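Local coordinates for inulin fructotransferase (Bacillus sp. snu-7, PDB 2INU) that breaks down inulin by intramolecular transfer of its terminal fructose units, releasing difructose dianhydride III (DFA III), at the interface of chains A and B. Coordinates in Å, arbitrary orientation; residue numbers count along the deposited sequence, not the author numbering. Chains: chain A/B, Inulin fructotransferase.

Contact 1 and contact 2 lie along one interface between two copies of a right-handed beta-helix, their C-alpha centres about 24 Å apart. They share no residue. Contact 1 belongs to the N-terminal end, where loops of chain A meet the loop B:Gln104 to B:Gln107; contact 2 lies further along the helix, where turns of chain A and the starts of strands 219-221 and 243-245 face strands 224-226, 248-249 and 271-274 of chain B. Spaced like this, the two patches would probably help fix the side-by-side register of neighbouring subunits in the three-chain deposited assembly, which is probably the working trimer.

Contact 1: the interface of chains A and B. Residues chain A 52, 55, 78-79, 129; chain B 66, 104-107.
A:Arg55 presents the edge of its guanidinium to the backbone carbonyl of B:Gln104, a worked example of one oxygen held by two nitrogens. NE reaches B:Gln104 O at 3.0 Å and NH2 reaches the same oxygen at 2.8 Å, both from within the carbonyl plane, NH2 on a lone pair. A bend at chi3 (-87°) turns the guanidinium side-on, and CD of A:Pro52 lies over one of its faces. An alanine in place of A:Arg55 would probably leave the B:Gln104 carbonyl without either of these two donors and the loop freer to shift.

From another side of B:Gln104, roughly at right angles to A:Arg55, comes A:Arg129. Its side chain and that of B:Gln104 meet tip to tip, CD of the arginine 3.8 Å from the amide carbon CD, while CB of B:Gln104 covers a guanidinium face near the rim. The side-chain amide of B:Asn105 meets this guanidinium edge-on, the two planes nearly coplanar (25° apart). As modelled, its ND2 faces both NH1 and NH2, donor against donor, so the amide assignment is doubtful; turned over, it would offer its oxygen to the arginine. A water bonded to A:Ser78 N at 3.0 Å also lies 3.2 Å from B:Asn105 OD1, but the direction of that link depends on the same assignment.

The ring of A:Tyr79 slides past B:Asn105 in the opposite sense, almost perpendicular to its amide (81°), carrying the phenol to the far end of the loop. Between these side-chain grips the loop is tied by its backbone, B:Leu106 N donating to A:Pro52 O at 3.0 Å. The phenol hydroxyl OH of A:Tyr79 donates to B:Gln107 O at 2.5 Å, approaching from above the carbonyl plane and not along a lone pair.

Contact 2: the interface of chains A and B. Residues chain A 217-219, 241, 243; chain B 224, 248, 250, 271.
B:Asn248 holds CG anti to its backbone N (chi1 -165°), which sends its amide across to the turn at A:Gly241, and B:Arg271, also anti (chi1 -177°), bends at chi2 so that its guanidinium lies against the same glycine. The amide then works in two directions, illustrating how one side chain can be oriented by a neighbour while it binds a partner. ND2 donates to A:Gly241 O at 2.8 Å, nearly along the C=O axis and close to the amide's own plane. OD1, on the other side of the amide, accepts from NH1 of B:Arg271 at 2.9 Å, on a lone pair. In this bond the arginine plays a second-shell role, helping to fix the amide's rotation with its NH2 group toward chain A.

B:Arg271 also touches chain A directly. Its guanidinium lies with one face under CA of A:Gly241, whose distance to CZ is 3.4 Å; the missing side chain of glycine is what allows so close an approach. Further back along the arginine, CB packs obliquely against CG of A:Leu243 at 3.8 Å.

Next to the asparagine CB, A:Ile219 extends its CD1 into the angle between two residues of chain B. The methyl group lies over the face of the B:His224 imidazole, 3.7 Å from the ring centroid and offset toward the rim, in a CH-pi contact made tip to tip. The same CD1 passes CB of B:Asn248 at 3.5 Å as the two side chains slide by each other. The methyl of A:Ala217 lies over one face of the asparagine amide, displaced toward OD1, with CB 3.7 Å from CG, and only grazes the B:Phe250 ring.

Turn residues A:Ala217 and A:Gly241, with A:Ile219 and A:Leu243 at strand starts, therefore pack on side chains borne mostly by strands of chain B. The directed bond from B:Asn248 to A:Gly241 would help set the register, and the patch probably helps hold adjacent beta-helices side by side in the trimer.

Contact 1: the interface of chains A and B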
ATOM      1  N   PRO A  52      24.600  21.444 -15.204  1.00 16.94           N
ATOM      2  CA  PRO A  52      23.364  20.698 -15.447  1.00 16.78           C
ATOM      3  C   PRO A  52      23.627  19.192 -15.454  1.00 17.51           C
ATOM      4  O   PRO A  52      22.725  18.392 -15.268  1.00 17.61           O
ATOM      5  CB  PRO A  52      22.942  21.214 -16.814  1.00 17.08           C
ATOM      6  CG  PRO A  52      23.246  22.659 -16.693  1.00 17.53           C
ATOM      7  CD  PRO A  52      24.606  22.694 -15.987  1.00 17.63           C
ATOM      8  N   ARG A  55      24.129  17.850 -11.011  1.00 14.58           N
ATOM      9  CA  ARG A  55      23.196  18.398 -10.029  1.00 14.07           C
ATOM     10  C   ARG A  55      22.364  17.300  -9.364  1.00 12.89           C
ATOM     11  O   ARG A  55      21.161  17.145  -9.616  1.00 11.03           O
ATOM     12  CB  ARG A  55      22.341  19.500 -10.658  1.00 16.43           C
ATOM     13  CG  ARG A  55      23.202  20.740 -10.919  1.00 19.01           C
ATOM     14  CD  ARG A  55      22.435  22.061 -10.965  1.00 23.52           C
ATOM     15  NE  ARG A  55      21.897  22.365 -12.281  1.00 24.80           N
ATOM     16  CZ  ARG A  55      21.868  23.583 -12.815  1.00 25.03           C
ATOM     17  NH1 ARG A  55      22.348  24.617 -12.147  1.00 24.72           N
ATOM     18  NH2 ARG A  55      21.361  23.769 -14.025  1.00 24.76           N
ATOM     19  N   SER A  78      15.987  19.975  -8.370  1.00 12.19           N
ATOM     20  CA  SER A  78      15.510  18.634  -8.539  1.00 13.15           C
ATOM     21  C   SER A  78      16.216  17.691  -7.603  1.00 12.60           C
ATOM     22  O   SER A  78      17.368  17.912  -7.215  1.00 11.83           O
ATOM     23  CB  SER A  78      15.721  18.177  -9.978  1.00 13.54           C
ATOM     24  OG  SER A  78      14.737  18.741 -10.839  1.00 13.83           O
ATOM     25  N   TYR A  79      15.502  16.630  -7.250  1.00 12.07           N
ATOM     26  CA  TYR A  79      16.028  15.594  -6.375  1.00 12.01           C
ATOM     27  C   TYR A  79      16.362  16.124  -4.969  1.00 12.67           C
ATOM     28  O   TYR A  79      17.322  15.681  -4.338  1.00 13.59           O
ATOM     29  CB  TYR A  79      17.276  14.954  -7.017  1.00 11.69           C
ATOM     30  CG  TYR A  79      17.245  14.832  -8.544  1.00 10.80           C
ATOM     31  CD1 TYR A  79      16.305  14.027  -9.203  1.00 11.91           C
ATOM     32  CD2 TYR A  79      18.186  15.510  -9.332  1.00 11.24           C
ATOM     33  CE1 TYR A  79      16.332  13.886 -10.609  1.00 11.51           C
ATOM     34  CE2 TYR A  79      18.213  15.368 -10.723  1.00 12.78           C
ATOM     35  CZ  TYR A  79      17.280  14.566 -11.354  1.00 13.43           C
ATOM     36  OH  TYR A  79      17.324  14.439 -12.729  1.00 14.18           O
ATOM     37  N   ARG A 129       9.926  26.065 -10.700  1.00 12.17           N
ATOM     38  CA  ARG A 129      11.092  26.450 -11.457  1.00 14.79           C
ATOM     39  C   ARG A 129      10.730  26.743 -12.884  1.00 15.14           C
ATOM     40  O   ARG A 129       9.847  26.098 -13.475  1.00 16.57           O
ATOM     41  CB  ARG A 129      12.164  25.371 -11.432  1.00 15.13           C
ATOM     42  CG  ARG A 129      13.480  25.855 -12.017  1.00 13.68           C
ATOM     43  CD  ARG A 129      14.566  24.809 -11.939  1.00 14.01           C
ATOM     44  NE  ARG A 129      14.315  23.691 -12.843  1.00 12.75           N
ATOM     45  CZ  ARG A 129      15.076  22.604 -12.906  1.00 13.29           C
ATOM     46  NH1 ARG A 129      16.137  22.489 -12.117  1.00 11.77           N
ATOM     47  NH2 ARG A 129      14.782  21.632 -13.759  1.00 12.91           N
TER
ATOM     48  N   ASP B  66      26.612  11.833  -7.358  1.00  9.03           N
ATOM     49  CA  ASP B  66      26.855  11.151  -8.625  1.00 10.23           C
ATOM     50  C   ASP B  66      27.987  10.149  -8.418  1.00 10.94           C
ATOM     51  O   ASP B  66      29.124  10.540  -8.131  1.00  9.40           O
ATOM     52  CB  ASP B  66      27.255  12.155  -9.722  1.00 11.18           C
ATOM     53  CG  ASP B  66      26.112  13.072 -10.119  1.00 13.15           C
ATOM     54  OD1 ASP B  66      24.943  12.618 -10.105  1.00 14.23           O
ATOM     55  OD2 ASP B  66      26.366  14.246 -10.456  1.00 13.97           O
ATOM     56  N   GLN B 104      18.419  22.554 -17.494  1.00 13.67           N
ATOM     57  CA  GLN B 104      19.035  22.681 -16.172  1.00 13.43           C
ATOM     58  C   GLN B 104      19.454  21.357 -15.533  1.00 13.59           C
ATOM     59  O   GLN B 104      20.160  21.334 -14.524  1.00 12.58           O
ATOM     60  CB  GLN B 104      18.085  23.464 -15.249  1.00 14.85           C
ATOM     61  CG  GLN B 104      17.739  24.845 -15.822  1.00 16.05           C
ATOM     62  CD  GLN B 104      16.604  25.547 -15.106  1.00 16.20           C
ATOM     63  OE1 GLN B 104      16.777  26.070 -14.003  1.00 17.01           O
ATOM     64  NE2 GLN B 104      15.429  25.559 -15.734  1.00 15.91           N
ATOM     65  N   ASN B 105      19.022  20.259 -16.141  1.00 12.97           N
ATOM     66  CA  ASN B 105      19.352  18.918 -15.670  1.00 12.94           C
ATOM     67  C   ASN B 105      19.468  18.006 -16.887  1.00 12.27           C
ATOM     68  O   ASN B 105      18.628  18.069 -17.794  1.00 13.25           O
ATOM     69  CB  ASN B 105      18.248  18.387 -14.744  1.00 13.05           C
ATOM     70  CG  ASN B 105      18.148  19.158 -13.445  1.00 13.89           C
ATOM     71  OD1 ASN B 105      18.914  18.924 -12.508  1.00 14.39           O
ATOM     72  ND2 ASN B 105      17.206  20.090 -13.384  1.00 14.06           N
ATOM     73  N   LEU B 106      20.501  17.170 -16.909  1.00 12.70           N
ATOM     74  CA  LEU B 106      20.695  16.241 -18.008  1.00 12.89           C
ATOM     75  C   LEU B 106      20.819  14.824 -17.461  1.00 13.63           C
ATOM     76  O   LEU B 106      21.030  13.874 -18.221  1.00 12.93           O
ATOM     77  CB  LEU B 106      21.969  16.601 -18.780  1.00 13.42           C
ATOM     78  CG  LEU B 106      22.109  17.970 -19.456  1.00 14.72           C
ATOM     79  CD1 LEU B 106      23.573  18.233 -19.758  1.00 14.45           C
ATOM     80  CD2 LEU B 106      21.275  18.008 -20.729  1.00 15.22           C
ATOM     81  N   GLN B 107      20.674  14.687 -16.144  1.00 14.08           N
ATOM     82  CA  GLN B 107      20.828  13.385 -15.498  1.00 14.52           C
ATOM     83  C   GLN B 107      20.084  13.125 -14.193  1.00 13.52           C
ATOM     84  O   GLN B 107      19.704  14.048 -13.474  1.00 12.83           O
ATOM     85  CB  GLN B 107      22.307  13.126 -15.205  1.00 15.91           C
ATOM     86  CG  GLN B 107      23.173  12.720 -16.364  1.00 20.36           C
ATOM     87  CD  GLN B 107      24.555  12.339 -15.889  1.00 22.49           C
ATOM     88  OE1 GLN B 107      24.701  11.426 -15.071  1.00 20.81           O
ATOM     89  NE2 GLN B 107      25.578  12.996 -16.424  1.00 25.99           N
TER
HETATM   90  O   HOH W   1      18.177  20.904 -10.149  1.00 15.48           O

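Contact 2: the interface of chains A and B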
ATOM      1  N   ALA A 217      -0.687   9.113 -14.360  1.00 13.31           N
ATOM      2  CA  ALA A 217      -0.259   7.983 -13.540  1.00 13.15           C
ATOM      3  C   ALA A 217       0.198   8.354 -12.137  1.00 12.47           C
ATOM      4  O   ALA A 217       1.348   8.134 -11.760  1.00 12.78           O
ATOM      5  CB  ALA A 217       0.836   7.223 -14.252  1.00 14.90           C
ATOM      6  N   THR A 218      -0.733   8.888 -11.360  1.00  9.70           N
ATOM      7  CA  THR A 218      -0.464   9.288  -9.996  1.00  9.13           C
ATOM      8  C   THR A 218      -1.033   8.224  -9.067  1.00  9.14           C
ATOM      9  O   THR A 218      -1.995   7.542  -9.414  1.00  7.90           O
ATOM     10  CB  THR A 218      -1.116  10.654  -9.708  1.00  8.92           C
ATOM     11  OG1 THR A 218      -0.459  11.665 -10.487  1.00  9.97           O
ATOM     12  CG2 THR A 218      -1.006  11.000  -8.235  1.00  8.42           C
ATOM     13  N   ILE A 219      -0.429   8.079  -7.895  1.00  8.69           N
ATOM     14  CA  ILE A 219      -0.885   7.105  -6.915  1.00  9.27           C
ATOM     15  C   ILE A 219      -1.063   7.759  -5.564  1.00  8.23           C
ATOM     16  O   ILE A 219      -0.149   8.406  -5.052  1.00  8.23           O
ATOM     17  CB  ILE A 219       0.118   5.940  -6.734  1.00  9.62           C
ATOM     18  CG1 ILE A 219       0.383   5.239  -8.069  1.00 10.65           C
ATOM     19  CG2 ILE A 219      -0.432   4.955  -5.714  1.00  9.89           C
ATOM     20  CD1 ILE A 219       1.419   4.147  -7.975  1.00 14.37           C
ATOM     21  N   GLY A 241      -5.296   8.109 -15.387  1.00  8.67           N
ATOM     22  CA  GLY A 241      -4.491   7.069 -14.763  1.00  9.63           C
ATOM     23  C   GLY A 241      -4.308   7.199 -13.257  1.00  8.60           C
ATOM     24  O   GLY A 241      -3.412   6.570 -12.686  1.00 10.89           O
ATOM     25  N   LEU A 243      -4.757   6.454  -9.464  1.00  8.29           N
ATOM     26  CA  LEU A 243      -5.093   5.280  -8.676  1.00  9.70           C
ATOM     27  C   LEU A 243      -5.229   5.774  -7.247  1.00  9.82           C
ATOM     28  O   LEU A 243      -4.302   6.369  -6.695  1.00 11.23           O
ATOM     29  CB  LEU A 243      -3.968   4.246  -8.737  1.00 10.46           C
ATOM     30  CG  LEU A 243      -4.315   2.783  -9.010  1.00 14.76           C
ATOM     31  CD1 LEU A 243      -3.130   1.924  -8.596  1.00 13.66           C
ATOM     32  CD2 LEU A 243      -5.551   2.369  -8.244  1.00 13.16           C
TER
ATOM     33  N   HIS B 224       5.482   2.046  -9.521  1.00 11.08           N
ATOM     34  CA  HIS B 224       5.294   2.779 -10.791  1.00  9.82           C
ATOM     35  C   HIS B 224       6.202   2.075 -11.811  1.00 10.30           C
ATOM     36  O   HIS B 224       7.427   2.175 -11.685  1.00  9.93           O
ATOM     37  CB  HIS B 224       5.802   4.226 -10.660  1.00 10.82           C
ATOM     38  CG  HIS B 224       4.819   5.194 -10.091  1.00 11.77           C
ATOM     39  ND1 HIS B 224       3.721   5.662 -10.783  1.00 13.48           N
ATOM     40  CD2 HIS B 224       4.808   5.879  -8.902  1.00 13.44           C
ATOM     41  CE1 HIS B 224       3.090   6.577 -10.070  1.00 12.14           C
ATOM     42  NE2 HIS B 224       3.734   6.722  -8.929  1.00 15.39           N
ATOM     43  N   ASN B 248       0.803   1.149 -10.470  1.00  8.31           N
ATOM     44  CA  ASN B 248       0.395   1.953 -11.608  1.00  8.68           C
ATOM     45  C   ASN B 248       1.377   1.604 -12.711  1.00  9.71           C
ATOM     46  O   ASN B 248       2.482   2.143 -12.774  1.00  9.43           O
ATOM     47  CB  ASN B 248       0.470   3.438 -11.269  1.00  9.37           C
ATOM     48  CG  ASN B 248      -0.275   4.299 -12.276  1.00 11.64           C
ATOM     49  OD1 ASN B 248      -0.065   4.178 -13.479  1.00 10.99           O
ATOM     50  ND2 ASN B 248      -1.156   5.168 -11.785  1.00  9.60           N
ATOM     51  N   PHE B 250       2.392   1.587 -16.504  1.00 10.37           N
ATOM     52  CA  PHE B 250       2.160   2.344 -17.716  1.00 12.30           C
ATOM     53  C   PHE B 250       3.001   1.858 -18.885  1.00 14.07           C
ATOM     54  O   PHE B 250       3.821   0.945 -18.749  1.00 12.05           O
ATOM     55  CB  PHE B 250       2.416   3.822 -17.430  1.00 12.73           C
ATOM     56  CG  PHE B 250       3.631   4.065 -16.587  1.00 13.19           C
ATOM     57  CD1 PHE B 250       4.905   3.996 -17.149  1.00 12.01           C
ATOM     58  CD2 PHE B 250       3.513   4.343 -15.230  1.00 13.50           C
ATOM     59  CE1 PHE B 250       6.038   4.203 -16.377  1.00 11.34           C
ATOM     60  CE2 PHE B 250       4.651   4.552 -14.445  1.00 11.25           C
ATOM     61  CZ  PHE B 250       5.907   4.483 -15.013  1.00 12.29           C
ATOM     62  N   ARG B 271      -3.698  -0.247 -11.892  1.00  9.38           N
ATOM     63  CA  ARG B 271      -3.954   0.624 -13.029  1.00  9.23           C
ATOM     64  C   ARG B 271      -3.000   0.197 -14.130  1.00  9.31           C
ATOM     65  O   ARG B 271      -1.788   0.334 -13.979  1.00  9.85           O
ATOM     66  CB  ARG B 271      -3.697   2.086 -12.652  1.00  9.68           C
ATOM     67  CG  ARG B 271      -4.008   3.097 -13.786  1.00 11.33           C
ATOM     68  CD  ARG B 271      -2.845   3.275 -14.746  1.00  9.57           C
ATOM     69  NE  ARG B 271      -3.185   4.179 -15.847  1.00 10.17           N
ATOM     70  CZ  ARG B 271      -2.326   5.018 -16.424  1.00 10.95           C
ATOM     71  NH1 ARG B 271      -1.067   5.080 -16.004  1.00 10.43           N
ATOM     72  NH2 ARG B 271      -2.724   5.793 -17.425  1.00  7.99           N
TER